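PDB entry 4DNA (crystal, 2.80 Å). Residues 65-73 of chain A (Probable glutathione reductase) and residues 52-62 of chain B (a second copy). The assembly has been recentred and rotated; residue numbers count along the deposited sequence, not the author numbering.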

# COMPACT_ATOMS: atom_id res chain seq x y z
N GLU A 65 -4.98 -6.22 -20.26
CA GLU A 65 -4.32 -5.39 -21.27
C GLU A 65 -2.92 -4.97 -20.81
O GLU A 65 -1.98 -4.91 -21.61
CB GLU A 65 -5.17 -4.20 -21.71
CG GLU A 65 -5.74 -3.37 -20.57
CD GLU A 65 -7.16 -2.87 -20.84
OE1 GLU A 65 -8.03 -3.70 -21.22
OE2 GLU A 65 -7.41 -1.66 -20.65
N ASP A 66 -2.79 -4.73 -19.51
CA ASP A 66 -1.51 -4.31 -18.96
C ASP A 66 -0.44 -5.37 -19.08
O ASP A 66 0.73 -5.02 -19.19
CB ASP A 66 -1.66 -3.87 -17.51
CG ASP A 66 -2.02 -2.40 -17.38
OD1 ASP A 66 -2.31 -1.76 -18.43
OD2 ASP A 66 -2.00 -1.89 -16.23
N ALA A 67 -0.83 -6.64 -19.09
CA ALA A 67 0.12 -7.76 -19.16
C ALA A 67 0.86 -7.81 -20.49
O ALA A 67 1.93 -8.41 -20.58
CB ALA A 67 -0.58 -9.09 -18.89
N ALA A 68 0.28 -7.19 -21.51
CA ALA A 68 0.83 -7.25 -22.87
C ALA A 68 2.25 -6.69 -22.92
O ALA A 68 3.15 -7.30 -23.51
CB ALA A 68 -0.07 -6.50 -23.84
N GLY A 69 2.44 -5.57 -22.24
CA GLY A 69 3.72 -4.87 -22.22
C GLY A 69 4.80 -5.61 -21.46
O GLY A 69 5.95 -5.19 -21.46
N PHE A 70 4.42 -6.71 -20.81
CA PHE A 70 5.36 -7.54 -20.07
C PHE A 70 5.65 -8.90 -20.72
O PHE A 70 6.13 -9.82 -20.05
CB PHE A 70 4.87 -7.74 -18.64
CG PHE A 70 5.05 -6.52 -17.77
CD1 PHE A 70 4.12 -5.49 -17.79
CD2 PHE A 70 6.16 -6.41 -16.95
CE1 PHE A 70 4.29 -4.37 -16.99
CE2 PHE A 70 6.33 -5.29 -16.15
CZ PHE A 70 5.39 -4.27 -16.17
N GLY A 71 5.36 -9.03 -22.02
CA GLY A 71 5.70 -10.25 -22.76
C GLY A 71 4.65 -11.34 -22.70
O GLY A 71 4.89 -12.47 -23.15
N TRP A 72 3.49 -11.00 -22.14
CA TRP A 72 2.33 -11.88 -22.14
C TRP A 72 1.44 -11.58 -23.31
O TRP A 72 1.32 -10.44 -23.75
CB TRP A 72 1.52 -11.70 -20.87
CG TRP A 72 2.11 -12.33 -19.63
CD1 TRP A 72 2.95 -11.73 -18.69
CD2 TRP A 72 1.90 -13.70 -19.12
NE1 TRP A 72 3.27 -12.60 -17.69
CE2 TRP A 72 2.68 -13.80 -17.89
CE3 TRP A 72 1.18 -14.80 -19.56
CZ2 TRP A 72 2.72 -14.98 -17.14
CZ3 TRP A 72 1.23 -15.98 -18.79
CH2 TRP A 72 1.99 -16.06 -17.62
N THR A 73 0.82 -12.64 -23.84
CA THR A 73 -0.25 -12.52 -24.81
C THR A 73 -1.39 -13.30 -24.17
O THR A 73 -1.31 -14.52 -24.01
CB THR A 73 0.13 -13.17 -26.16
OG1 THR A 73 1.54 -13.01 -26.37
CG2 THR A 73 -0.60 -12.51 -27.32
N LYS B 52 12.12 -5.27 -10.28
CA LYS B 52 10.73 -5.03 -9.97
C LYS B 52 9.85 -5.19 -11.20
O LYS B 52 8.71 -5.64 -11.09
CB LYS B 52 10.56 -3.66 -9.33
CG LYS B 52 9.16 -3.45 -8.81
CD LYS B 52 9.13 -2.70 -7.49
CE LYS B 52 7.70 -2.59 -7.02
NZ LYS B 52 7.50 -1.30 -6.30
N LEU B 53 10.39 -4.83 -12.37
CA LEU B 53 9.68 -5.03 -13.62
C LEU B 53 9.38 -6.50 -13.83
O LEU B 53 8.28 -6.86 -14.22
CB LEU B 53 10.49 -4.52 -14.80
CG LEU B 53 10.52 -3.01 -15.06
CD1 LEU B 53 11.26 -2.75 -16.35
CD2 LEU B 53 9.12 -2.43 -15.13
N TYR B 54 10.38 -7.34 -13.54
CA TYR B 54 10.26 -8.80 -13.65
C TYR B 54 9.36 -9.37 -12.56
O TYR B 54 8.63 -10.33 -12.80
CB TYR B 54 11.65 -9.46 -13.61
CG TYR B 54 12.44 -9.34 -14.90
CD1 TYR B 54 12.44 -8.16 -15.65
CD2 TYR B 54 13.20 -10.40 -15.37
CE1 TYR B 54 13.17 -8.05 -16.83
CE2 TYR B 54 13.92 -10.31 -16.54
CZ TYR B 54 13.91 -9.13 -17.27
OH TYR B 54 14.64 -9.05 -18.43
N VAL B 55 9.41 -8.79 -11.37
CA VAL B 55 8.42 -9.13 -10.35
C VAL B 55 6.98 -8.91 -10.88
O VAL B 55 6.12 -9.79 -10.74
CB VAL B 55 8.64 -8.39 -9.02
CG1 VAL B 55 7.49 -8.65 -8.07
CG2 VAL B 55 9.95 -8.82 -8.38
N TYR B 56 6.73 -7.75 -11.49
CA TYR B 56 5.43 -7.49 -12.14
C TYR B 56 5.09 -8.52 -13.22
O TYR B 56 3.96 -8.99 -13.32
CB TYR B 56 5.40 -6.09 -12.76
CG TYR B 56 5.34 -4.94 -11.79
CD1 TYR B 56 4.58 -5.01 -10.63
CD2 TYR B 56 6.03 -3.76 -12.05
CE1 TYR B 56 4.53 -3.95 -9.74
CE2 TYR B 56 5.98 -2.69 -11.17
CZ TYR B 56 5.23 -2.79 -10.02
OH TYR B 56 5.18 -1.73 -9.14
N ALA B 57 6.08 -8.88 -14.05
CA ALA B 57 5.85 -9.86 -15.09
C ALA B 57 5.41 -11.19 -14.48
O ALA B 57 4.45 -11.79 -14.95
CB ALA B 57 7.08 -10.03 -15.95
N SER B 58 6.09 -11.62 -13.41
CA SER B 58 5.74 -12.89 -12.77
C SER B 58 4.36 -12.89 -12.12
O SER B 58 3.70 -13.93 -12.08
CB SER B 58 6.81 -13.34 -11.76
OG SER B 58 6.73 -12.60 -10.56
N GLN B 59 3.92 -11.72 -11.66
CA GLN B 59 2.64 -11.60 -10.96
C GLN B 59 1.42 -11.85 -11.83
O GLN B 59 0.39 -12.28 -11.31
CB GLN B 59 2.49 -10.22 -10.32
CG GLN B 59 3.08 -10.07 -8.93
CD GLN B 59 3.20 -8.62 -8.51
OE1 GLN B 59 2.84 -7.70 -9.25
NE2 GLN B 59 3.73 -8.41 -7.33
N PHE B 60 1.51 -11.57 -13.13
CA PHE B 60 0.32 -11.64 -13.99
C PHE B 60 -0.32 -13.02 -14.03
O PHE B 60 -1.52 -13.14 -14.29
CB PHE B 60 0.61 -11.15 -15.39
CG PHE B 60 0.82 -9.68 -15.48
CD1 PHE B 60 -0.23 -8.79 -15.25
CD2 PHE B 60 2.07 -9.16 -15.79
CE1 PHE B 60 -0.03 -7.43 -15.33
CE2 PHE B 60 2.27 -7.79 -15.88
CZ PHE B 60 1.22 -6.92 -15.65
N ALA B 61 0.48 -14.06 -13.75
CA ALA B 61 0.01 -15.44 -13.72
C ALA B 61 -0.98 -15.65 -12.58
O ALA B 61 -1.94 -16.40 -12.71
CB ALA B 61 1.18 -16.40 -13.60
N GLU B 62 -0.73 -14.97 -11.47
CA GLU B 62 -1.59 -15.08 -10.30
C GLU B 62 -2.87 -14.31 -10.54
O GLU B 62 -3.95 -14.78 -10.20
CB GLU B 62 -0.87 -14.61 -9.02
CG GLU B 62 0.30 -15.51 -8.60
CD GLU B 62 0.79 -15.27 -7.18
OE1 GLU B 62 0.64 -14.14 -6.66
OE2 GLU B 62 1.35 -16.23 -6.57

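This is a small, largely aromatic contact between two copies of one protein, in which a segment of chain A packs Phe70(A) and Trp72(A) against a helix of chain B, with one hydrogen bond, from the indole of Trp72(A), across it. Phe60(B), pointing toward chain A, touches four of its residues. Ala67(A) covers one face of its ring: CA of Ala67(A) lies 3.7 Å from the ring centroid, only 10° off the normal, a CH-pi contact, and CB of Ala67(A) is 3.7 Å from CD1 of Phe60(B). At the ring edge, CE2 of Phe60(B) meets CD1 of Phe70(A) at 3.5 Å; the two planes are inclined at 54°. The edge of Phe60(B) also turns toward the face of Trp72(A), offset, while CB of Phe60(B) sits over the indole five-membered ring. Phe70(A) points toward the helix, with CE2 3.6 Å from CB of Tyr56(B) and 4.1 Å from CD2 of Leu53(B), and CD2 3.9 Å from CB of Ala57(B). The indole NE1 of Trp72(A) donates to the carbonyl O of Ala57(B) at 3.1 Å and 160°. O of Ala57(B) also accepts a weak bond from N of Phe60(B), 3.5 Å away, within its own helix. CH2 of Trp72(A) is 4.1 Å from CB of Ala61(B).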